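PDB 2W7R: microtubule-associated serine/threonine-protein kinase 4 from Homo sapiens, which is a serine/threonine-protein kinase whose PDZ domain, the fragment seen here, probably binds the C-terminal tails of partner proteins. Local coordinates for the interface of chains A and B. Residues are numbered along the deposited sequence; one frame, centred on the assembly and turned at random. Chains: chain A/B, Microtubule-associated serine/threonine-protein kinase 4.

The interface of chains A and B. Residues chain A 23-25, 91-92; chain B 19-21, 38.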
loop_
_atom_site.group_PDB
_atom_site.type_symbol
_atom_site.label_atom_id
_atom_site.label_comp_id
_atom_site.label_asym_id
_atom_site.label_seq_id
_atom_site.Cartn_x
_atom_site.Cartn_y
_atom_site.Cartn_z
ATOM N N VAL A 23 -8.322 3.980 3.475
ATOM C CA VAL A 23 -8.578 2.903 2.529
ATOM C C VAL A 23 -10.079 2.772 2.327
ATOM O O VAL A 23 -10.818 2.461 3.270
ATOM C CB VAL A 23 -7.983 1.590 3.036
ATOM C CG1 VAL A 23 -8.316 0.453 2.074
ATOM C CG2 VAL A 23 -6.475 1.738 3.201
ATOM N N TYR A 24 -10.542 3.039 1.112
ATOM C CA TYR A 24 -11.980 3.077 0.841
ATOM C C TYR A 24 -12.466 1.740 0.325
ATOM O O TYR A 24 -11.747 1.040 -0.383
ATOM C CB TYR A 24 -12.310 4.185 -0.171
ATOM C CG TYR A 24 -12.136 5.570 0.394
ATOM C CD1 TYR A 24 -10.869 6.149 0.489
ATOM C CD2 TYR A 24 -13.231 6.304 0.822
ATOM C CE1 TYR A 24 -10.694 7.424 1.020
ATOM C CE2 TYR A 24 -13.074 7.571 1.349
ATOM C CZ TYR A 24 -11.799 8.131 1.433
ATOM O OH TYR A 24 -11.665 9.396 1.970
ATOM N N VAL A 25 -13.687 1.379 0.701
ATOM C CA VAL A 25 -14.292 0.147 0.230
ATOM C C VAL A 25 -15.195 0.439 -0.958
ATOM O O VAL A 25 -16.093 1.276 -0.871
ATOM C CB VAL A 25 -15.110 -0.522 1.346
ATOM C CG1 VAL A 25 -15.536 -1.922 0.922
ATOM C CG2 VAL A 25 -14.306 -0.552 2.650
ATOM N N PHE A 91 -0.371 -5.244 3.639
ATOM C CA PHE A 91 -1.355 -4.308 3.100
ATOM C C PHE A 91 -2.029 -4.949 1.880
ATOM O O PHE A 91 -1.690 -4.669 0.728
ATOM C CB PHE A 91 -0.679 -2.965 2.769
ATOM C CG PHE A 91 -1.632 -1.858 2.398
ATOM C CD1 PHE A 91 -3.001 -1.993 2.560
ATOM C CD2 PHE A 91 -1.140 -0.670 1.896
ATOM C CE1 PHE A 91 -3.862 -0.954 2.214
ATOM C CE2 PHE A 91 -1.990 0.373 1.557
ATOM C CZ PHE A 91 -3.352 0.231 1.708
ATOM N N GLU A 92 -2.972 -5.837 2.159
ATOM C CA GLU A 92 -3.695 -6.578 1.136
ATOM C C GLU A 92 -4.770 -7.367 1.849
ATOM O O GLU A 92 -4.763 -7.454 3.074
ATOM C CB GLU A 92 -2.773 -7.541 0.389
ATOM C CG GLU A 92 -1.997 -8.504 1.280
ATOM C CD GLU A 92 -1.056 -9.410 0.492
ATOM O OE1 GLU A 92 -1.546 -10.259 -0.285
ATOM O OE2 GLU A 92 0.174 -9.274 0.655
ATOM N N ARG B 19 -9.261 -1.360 -4.653
ATOM C CA ARG B 19 -9.710 -0.324 -3.734
ATOM C C ARG B 19 -8.980 0.964 -4.032
ATOM O O ARG B 19 -7.840 0.950 -4.498
ATOM C CB ARG B 19 -9.430 -0.708 -2.285
ATOM C CG ARG B 19 -10.355 -1.784 -1.748
ATOM C CD ARG B 19 -10.011 -2.092 -0.305
ATOM N NE ARG B 19 -10.961 -3.034 0.302
ATOM C CZ ARG B 19 -10.990 -3.325 1.601
ATOM N NH1 ARG B 19 -10.122 -2.762 2.428
ATOM N NH2 ARG B 19 -11.882 -4.183 2.077
ATOM N N ALA B 20 -9.643 2.084 -3.771
ATOM C CA ALA B 20 -8.990 3.373 -3.866
ATOM C C ALA B 20 -8.454 3.734 -2.495
ATOM O O ALA B 20 -9.134 3.534 -1.489
ATOM C CB ALA B 20 -9.979 4.439 -4.326
ATOM N N ILE B 21 -7.240 4.261 -2.451
ATOM C CA ILE B 21 -6.688 4.703 -1.186
ATOM C C ILE B 21 -6.230 6.131 -1.317
ATOM O O ILE B 21 -5.874 6.574 -2.420
ATOM C CB ILE B 21 -5.515 3.810 -0.729
ATOM C CG1 ILE B 21 -4.257 4.053 -1.570
ATOM C CG2 ILE B 21 -5.932 2.335 -0.793
ATOM C CD1 ILE B 21 -3.078 3.219 -1.099
ATOM N N TRP B 38 -6.477 -5.156 -4.263
ATOM C CA TRP B 38 -6.780 -5.574 -2.901
ATOM C C TRP B 38 -6.735 -7.095 -2.753
ATOM O O TRP B 38 -6.218 -7.622 -1.771
ATOM C CB TRP B 38 -8.153 -5.054 -2.474
ATOM C CG TRP B 38 -8.445 -5.363 -1.073
ATOM C CD1 TRP B 38 -9.458 -6.145 -0.605
ATOM C CD2 TRP B 38 -7.704 -4.930 0.074
ATOM N NE1 TRP B 38 -9.405 -6.219 0.764
ATOM C CE2 TRP B 38 -8.338 -5.484 1.209
ATOM C CE3 TRP B 38 -6.569 -4.134 0.256
ATOM C CZ2 TRP B 38 -7.871 -5.265 2.506
ATOM C CZ3 TRP B 38 -6.113 -3.911 1.546
ATOM C CH2 TRP B 38 -6.768 -4.470 2.653
HETATM O O HOH W 1 -12.334 1.484 -3.042
#
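A:Tyr24 and B:Ala20 join the two copies of the PDZ domain edge to edge: the backbone N of A:Tyr24 donates a hydrogen bond of 3.0 Å to O of B:Ala20. A:Val23 pairs with B:Ile21 in an antiparallel bridge. The pairing may belong to the crystal and need not persist in solution. Next along the strands a water takes the place of a direct bond, 2.8 Å from O of A:Tyr24 and 2.9 Å from N of B:Ala20. The ring of A:Tyr24 turns its edge to the same B:Ala20 carbonyl oxygen, which lies in the ring plane.

B:Arg19 can be followed outward from the strand. Its CB and CG pass the carbonyl oxygen of A:Tyr24, with CG 3.4 Å from that O. CD still borders this oxygen and also meets CG1 of A:Val23, the methyl anti to the backbone N (chi1 177°). With the chain extended from CG to NE, the guanidinium is carried on past the valine, where NH1 lies 3.7 Å from CG1. NH2, the other end of the group, has CG2 of A:Val25 as a loose neighbour at 4.4 Å. There the guanidinium lies face to face with the indole of its own chain, NE1 of B:Trp38 standing over its centre.

B:Trp38 is thus covered on both faces. Opposite the arginine, the backbone of A:Glu92 lies flat against the six-membered ring, its carbonyl C 3.7 Å from the ring centroid. CD1 of A:Phe91 reaches the indole edge in its plane, while the far side of the phenyl ring, at CE2, meets CD1 of B:Ile21 at 4.0 Å. The isoleucine CG2 lies beside CG2 of A:Val23, completing an apolar strip between strand and tail.

In the fold, strands 16-24 of the two chains pair about a two-fold axis, through the later part of what is probably the strand that takes up peptide ligands by strand addition in PDZ domains. B:Trp38 comes from the neighbouring strand 31-40, and A:Phe91 and A:Glu92 belong to the segment following strand 83-89.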